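Local coordinates for protein factor essential for expression of methicillin resistance (Staphylococcus aureus, PDB 1LRZ) that adds the second and third glycines of the pentaglycine bridge of S. aureus peptidoglycan, using glycyl-tRNA as donor, at residues F67-S72 with Y104-P109; L138-T143 with F397-N402. All coordinates share one frame; numbering follows the deposited sequence.

Contact 1 and contact 2 belong to one mixed sheet and lie about 9 Å apart, centre to centre. Contact 1 is a buried parallel pair inside the sheet. Contact 2 lies at the surface, where the short strand 141-142 ends the sheet within this chain. Strands 102-107 and 397-400 join the two as neighbours: L105 O takes the amide of K399, and I107 N reaches F397 O. The F140 ring also packs on L105. Their chemistry differs. Contact 1 adds side-chain bonds from tyrosines, a histidine, an aspartate and a serine to its backbone ladder. Contact 2 has two strand bonds, one lysine-to-carbonyl bond and packing on aromatic rings.

Contact 1. Residues F67-S72 with Y104-P109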
loop_
_atom_site.group_PDB
_atom_site.type_symbol
_atom_site.label_atom_id
_atom_site.label_comp_id
_atom_site.label_asym_id
_atom_site.label_seq_id
_atom_site.Cartn_x
_atom_site.Cartn_y
_atom_site.Cartn_z
ATOM N N PHE A 67 -11.250 29.191 17.160
ATOM C CA PHE A 67 -10.284 28.984 16.085
ATOM C C PHE A 67 -10.381 27.623 15.410
ATOM O O PHE A 67 -11.243 26.804 15.736
ATOM C CB PHE A 67 -8.864 29.195 16.612
ATOM C CG PHE A 67 -8.608 30.588 17.107
ATOM C CD1 PHE A 67 -8.808 30.913 18.443
ATOM C CD2 PHE A 67 -8.199 31.587 16.225
ATOM C CE1 PHE A 67 -8.608 32.223 18.904
ATOM C CE2 PHE A 67 -7.994 32.901 16.672
ATOM C CZ PHE A 67 -8.201 33.216 18.016
ATOM N N LYS A 68 -9.485 27.387 14.460
ATOM C CA LYS A 68 -9.484 26.126 13.734
ATOM C C LYS A 68 -8.084 25.619 13.435
ATOM O O LYS A 68 -7.159 26.396 13.167
ATOM C CB LYS A 68 -10.239 26.283 12.412
ATOM C CG LYS A 68 -11.725 26.532 12.574
ATOM C CD LYS A 68 -12.318 26.970 11.265
ATOM C CE LYS A 68 -13.782 27.349 11.403
ATOM N NZ LYS A 68 -14.267 27.874 10.095
ATOM N N TYR A 69 -7.951 24.302 13.490
ATOM C CA TYR A 69 -6.711 23.621 13.175
ATOM C C TYR A 69 -6.873 23.188 11.716
ATOM O O TYR A 69 -7.769 22.403 11.401
ATOM C CB TYR A 69 -6.548 22.397 14.079
ATOM C CG TYR A 69 -5.637 21.331 13.519
ATOM C CD1 TYR A 69 -4.325 21.620 13.175
ATOM C CD2 TYR A 69 -6.099 20.028 13.325
ATOM C CE1 TYR A 69 -3.485 20.643 12.653
ATOM C CE2 TYR A 69 -5.267 19.034 12.799
ATOM C CZ TYR A 69 -3.959 19.351 12.466
ATOM O OH TYR A 69 -3.130 18.381 11.944
ATOM N N PHE A 70 -6.047 23.735 10.826
ATOM C CA PHE A 70 -6.100 23.369 9.408
ATOM C C PHE A 70 -4.992 22.351 9.083
ATOM O O PHE A 70 -3.835 22.526 9.486
ATOM C CB PHE A 70 -5.946 24.612 8.515
ATOM C CG PHE A 70 -7.256 25.277 8.161
ATOM C CD1 PHE A 70 -7.899 26.113 9.069
ATOM C CD2 PHE A 70 -7.843 25.068 6.909
ATOM C CE1 PHE A 70 -9.117 26.736 8.735
ATOM C CE2 PHE A 70 -9.051 25.681 6.567
ATOM C CZ PHE A 70 -9.690 26.521 7.482
ATOM N N TYR A 71 -5.364 21.298 8.351
ATOM C CA TYR A 71 -4.448 20.218 7.962
ATOM C C TYR A 71 -4.483 20.011 6.431
ATOM O O TYR A 71 -5.568 19.938 5.841
ATOM C CB TYR A 71 -4.860 18.930 8.703
ATOM C CG TYR A 71 -4.073 17.691 8.313
ATOM C CD1 TYR A 71 -2.677 17.690 8.340
ATOM C CD2 TYR A 71 -4.728 16.522 7.906
ATOM C CE1 TYR A 71 -1.949 16.561 7.960
ATOM C CE2 TYR A 71 -4.012 15.387 7.525
ATOM C CZ TYR A 71 -2.626 15.415 7.551
ATOM O OH TYR A 71 -1.913 14.313 7.141
ATOM N N SER A 72 -3.311 19.923 5.790
ATOM C CA SER A 72 -3.246 19.760 4.330
ATOM C C SER A 72 -3.428 18.342 3.773
ATOM O O SER A 72 -3.351 18.136 2.560
ATOM C CB SER A 72 -1.934 20.337 3.786
ATOM O OG SER A 72 -0.826 19.545 4.184
ATOM N N TYR A 104 -3.534 27.485 13.666
ATOM C CA TYR A 104 -2.269 27.011 13.111
ATOM C C TYR A 104 -2.531 26.095 11.926
ATOM O O TYR A 104 -3.523 25.367 11.901
ATOM C CB TYR A 104 -1.396 26.311 14.168
ATOM C CG TYR A 104 -1.872 24.965 14.658
ATOM C CD1 TYR A 104 -1.195 23.792 14.312
ATOM C CD2 TYR A 104 -2.948 24.869 15.525
ATOM C CE1 TYR A 104 -1.582 22.549 14.839
ATOM C CE2 TYR A 104 -3.350 23.642 16.056
ATOM C CZ TYR A 104 -2.662 22.487 15.712
ATOM O OH TYR A 104 -3.063 21.287 16.248
ATOM N N LEU A 105 -1.645 26.177 10.936
ATOM C CA LEU A 105 -1.737 25.407 9.702
ATOM C C LEU A 105 -0.652 24.334 9.684
ATOM O O LEU A 105 0.538 24.629 9.820
ATOM C CB LEU A 105 -1.581 26.345 8.504
ATOM C CG LEU A 105 -1.357 25.742 7.112
ATOM C CD1 LEU A 105 -2.507 24.816 6.741
ATOM C CD2 LEU A 105 -1.221 26.879 6.104
ATOM N N HIS A 106 -1.087 23.090 9.511
ATOM C CA HIS A 106 -0.211 21.930 9.506
ATOM C C HIS A 106 -0.132 21.307 8.101
ATOM O O HIS A 106 -1.152 20.898 7.541
ATOM C CB HIS A 106 -0.769 20.912 10.517
ATOM C CG HIS A 106 -0.055 19.599 10.537
ATOM N ND1 HIS A 106 -0.588 18.480 11.147
ATOM C CD2 HIS A 106 1.136 19.215 10.021
ATOM C CE1 HIS A 106 0.247 17.464 11.002
ATOM N NE2 HIS A 106 1.300 17.886 10.322
ATOM N N ILE A 107 1.069 21.260 7.525
ATOM C CA ILE A 107 1.249 20.659 6.202
ATOM C C ILE A 107 2.233 19.477 6.253
ATOM O O ILE A 107 3.207 19.490 7.014
ATOM C CB ILE A 107 1.775 21.676 5.161
ATOM C CG1 ILE A 107 3.149 22.194 5.591
ATOM C CG2 ILE A 107 0.779 22.846 5.011
ATOM C CD1 ILE A 107 3.895 22.961 4.505
ATOM N N ASP A 108 1.960 18.453 5.448
ATOM C CA ASP A 108 2.821 17.277 5.365
ATOM C C ASP A 108 2.844 16.829 3.899
ATOM O O ASP A 108 2.304 15.784 3.529
ATOM C CB ASP A 108 2.330 16.160 6.323
ATOM C CG ASP A 108 0.885 15.730 6.079
ATOM O OD1 ASP A 108 0.472 14.724 6.686
ATOM O OD2 ASP A 108 0.156 16.370 5.302
ATOM N N PRO A 109 3.479 17.645 3.036
ATOM C CA PRO A 109 3.586 17.377 1.600
ATOM C C PRO A 109 4.212 16.035 1.253
ATOM O O PRO A 109 5.175 15.589 1.884
ATOM C CB PRO A 109 4.399 18.567 1.079
ATOM C CG PRO A 109 5.259 18.908 2.226
ATOM C CD PRO A 109 4.331 18.784 3.420
#
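Two tyrosine hydroxyls of strand 67-71 reach polar side chains of 104-109. Y71 OH donates to D108 OD1 in a very short bond of 2.5 Å. OD1 lies at the edge of the Y71 ring, in its plane, and the carboxylate is turned 58° from that plane. D108 OD2 takes the amide of R74. Y69 OH and H106 ND1 are hydrogen-bonded at 2.7 Å, and H106 NE2 bonds D396, so both ring nitrogens are used. S72 OG accepts D108 N at 3.2 Å and also bonds G75 O.

The backbones run parallel. F70 N bonds Y104 O, H106 N bonds F70 O at 2.8 Å, and S72 N bonds H106 O at 2.9 Å.

Y69, Y71, Y104 and H106 share one face of the sheet. With CG anti to the backbone N (chi1 175°), Y71 lies alongside H106, CD1 over the rim of one imidazole face. The Y69 and Y104 rings are inclined at 30° with little overlap; how closely they approach is doubtful. On the other face F70 CB meets L105 CD1 at 3.9 Å, and helix 83-98 packs there. Strand 67-78, helix 83-98 and strand 102-107 form a beta-alpha-beta crossover, consistent with the acetyltransferase-like fold of the FemABX family.

Contact 2. Residues L138-T143 with F397-N402; sequences LGFEHT and FIKPIN
E141 and I398 form an antiparallel hydrogen-bonded pair and satisfy each other's backbone. E141 N donates to I398 O at 2.8 Å, and I398 N donates to E141 O at 2.9 Å. Neither donor lies in the plane of its acceptor: the first sits 45° above the carbonyl plane and the second 38°. E141 O also receives a CA-H...O contact from F397 CA.

K399 supplies the third bond. Its side chain is fully extended, with CG anti to the backbone N (chi1 178°). NZ donates to L138 O at 3.1 Å and has a weak second bond to S94 OG. L138 is the first residue past helix 130-137, so the ammonium meets a carbonyl at the helix C-terminal end, where the positive charge would be welcome. The helix closes in a Schellman motif: G139 takes positive phi as the C-prime residue, and F140 N returns to M135 O. The chain then enters strand 141-142, the edge strand of the mixed sheet within this chain. G139 O meets K399 CA in another CA-H...O contact.

The same lysine packs on F140. K399 CB stands over one ring face, 3.9 Å from the centroid, in a CH-pi contact. F140 CB meets F397 CB. In the next, non-hydrogen-bonded pair, H142 CD2 lies over the rim of the F397 ring, 3.5 Å from CZ, and the two rings meet obliquely. H142 NE2 is bonded to V394 O. Just past the bridge, T143 CG2 touches I398 CD1 at 4.0 Å, the side chains crossing at about a right angle. E141 OE1 lies by P400 CG.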
loop_
_atom_site.group_PDB
_atom_site.type_symbol
_atom_site.label_atom_id
_atom_site.label_comp_id
_atom_site.label_asym_id
_atom_site.label_seq_id
_atom_site.Cartn_x
_atom_site.Cartn_y
_atom_site.Cartn_z
ATOM N N LEU A 138 8.738 31.352 5.167
ATOM C CA LEU A 138 7.311 31.647 5.161
ATOM C C LEU A 138 6.625 31.379 6.505
ATOM O O LEU A 138 5.400 31.447 6.599
ATOM C CB LEU A 138 6.610 30.847 4.056
ATOM C CG LEU A 138 6.977 31.242 2.627
ATOM C CD1 LEU A 138 6.158 30.434 1.642
ATOM C CD2 LEU A 138 6.705 32.733 2.429
ATOM N N GLY A 139 7.403 31.070 7.537
ATOM C CA GLY A 139 6.816 30.817 8.843
ATOM C C GLY A 139 6.377 29.384 9.101
ATOM O O GLY A 139 5.840 29.073 10.170
ATOM N N PHE A 140 6.586 28.506 8.124
ATOM C CA PHE A 140 6.225 27.098 8.294
ATOM C C PHE A 140 7.402 26.405 8.978
ATOM O O PHE A 140 8.409 26.112 8.338
ATOM C CB PHE A 140 5.947 26.426 6.938
ATOM C CG PHE A 140 4.650 26.850 6.299
ATOM C CD1 PHE A 140 4.581 28.004 5.527
ATOM C CD2 PHE A 140 3.491 26.109 6.505
ATOM C CE1 PHE A 140 3.374 28.422 4.966
ATOM C CE2 PHE A 140 2.277 26.514 5.953
ATOM C CZ PHE A 140 2.218 27.672 5.185
ATOM N N GLU A 141 7.263 26.143 10.274
ATOM C CA GLU A 141 8.315 25.512 11.070
ATOM C C GLU A 141 8.314 23.985 10.999
ATOM O O GLU A 141 7.334 23.327 11.366
ATOM C CB GLU A 141 8.182 25.967 12.525
ATOM C CG GLU A 141 7.968 27.479 12.643
ATOM C CD GLU A 141 7.759 27.951 14.073
ATOM O OE1 GLU A 141 6.875 27.396 14.772
ATOM O OE2 GLU A 141 8.479 28.885 14.495
ATOM N N HIS A 142 9.425 23.434 10.519
ATOM C CA HIS A 142 9.592 21.988 10.386
ATOM C C HIS A 142 9.583 21.342 11.772
ATOM O O HIS A 142 10.246 21.835 12.678
ATOM C CB HIS A 142 10.929 21.693 9.693
ATOM C CG HIS A 142 11.120 20.251 9.331
ATOM N ND1 HIS A 142 12.259 19.548 9.657
ATOM C CD2 HIS A 142 10.331 19.391 8.641
ATOM C CE1 HIS A 142 12.167 18.317 9.181
ATOM N NE2 HIS A 142 11.005 18.195 8.561
ATOM N N THR A 143 8.861 20.237 11.944
ATOM C CA THR A 143 8.823 19.590 13.254
ATOM C C THR A 143 10.039 18.690 13.499
ATOM O O THR A 143 10.270 18.263 14.620
ATOM C CB THR A 143 7.531 18.759 13.453
ATOM O OG1 THR A 143 7.600 17.545 12.689
ATOM C CG2 THR A 143 6.313 19.562 13.010
ATOM N N PHE A 397 5.321 20.432 8.703
ATOM C CA PHE A 397 5.600 21.838 8.958
ATOM C C PHE A 397 4.348 22.490 9.542
ATOM O O PHE A 397 3.220 22.262 9.078
ATOM C CB PHE A 397 6.010 22.569 7.674
ATOM C CG PHE A 397 7.186 21.949 6.966
ATOM C CD1 PHE A 397 7.031 20.778 6.225
ATOM C CD2 PHE A 397 8.445 22.548 7.022
ATOM C CE1 PHE A 397 8.110 20.212 5.545
ATOM C CE2 PHE A 397 9.532 21.986 6.344
ATOM C CZ PHE A 397 9.360 20.814 5.599
ATOM N N ILE A 398 4.556 23.317 10.557
ATOM C CA ILE A 398 3.458 23.987 11.227
ATOM C C ILE A 398 3.659 25.492 11.220
ATOM O O ILE A 398 4.733 25.986 11.552
ATOM C CB ILE A 398 3.347 23.479 12.681
ATOM C CG1 ILE A 398 2.822 22.041 12.671
ATOM C CG2 ILE A 398 2.457 24.401 13.511
ATOM C CD1 ILE A 398 2.906 21.348 14.011
ATOM N N LYS A 399 2.632 26.222 10.801
ATOM C CA LYS A 399 2.713 27.667 10.802
ATOM C C LYS A 399 1.663 28.198 11.763
ATOM O O LYS A 399 0.460 28.143 11.487
ATOM C CB LYS A 399 2.469 28.263 9.422
ATOM C CG LYS A 399 2.512 29.789 9.469
ATOM C CD LYS A 399 2.303 30.439 8.123
ATOM C CE LYS A 399 2.515 31.943 8.230
ATOM N NZ LYS A 399 2.479 32.582 6.896
ATOM N N PRO A 400 2.102 28.691 12.924
ATOM C CA PRO A 400 1.170 29.234 13.919
ATOM C C PRO A 400 0.613 30.542 13.365
ATOM O O PRO A 400 1.387 31.375 12.894
ATOM C CB PRO A 400 2.064 29.484 15.133
ATOM C CG PRO A 400 3.204 28.534 14.941
ATOM C CD PRO A 400 3.470 28.634 13.463
ATOM N N ILE A 401 -0.706 30.725 13.405
ATOM C CA ILE A 401 -1.308 31.965 12.910
ATOM C C ILE A 401 -1.449 32.991 14.044
ATOM O O ILE A 401 -1.200 34.182 13.846
ATOM C CB ILE A 401 -2.679 31.703 12.270
ATOM C CG1 ILE A 401 -2.516 30.728 11.092
ATOM C CG2 ILE A 401 -3.290 33.024 11.803
ATOM C CD1 ILE A 401 -1.595 31.232 10.003
ATOM N N ASN A 402 -1.863 32.527 15.222
ATOM C CA ASN A 402 -1.978 33.389 16.401
ATOM C C ASN A 402 -1.053 32.754 17.447
ATOM O O ASN A 402 -1.459 31.871 18.217
ATOM C CB ASN A 402 -3.412 33.423 16.927
ATOM C CG ASN A 402 -3.588 34.430 18.051
ATOM O OD1 ASN A 402 -2.749 34.525 18.949
ATOM N ND2 ASN A 402 -4.685 35.181 18.012
#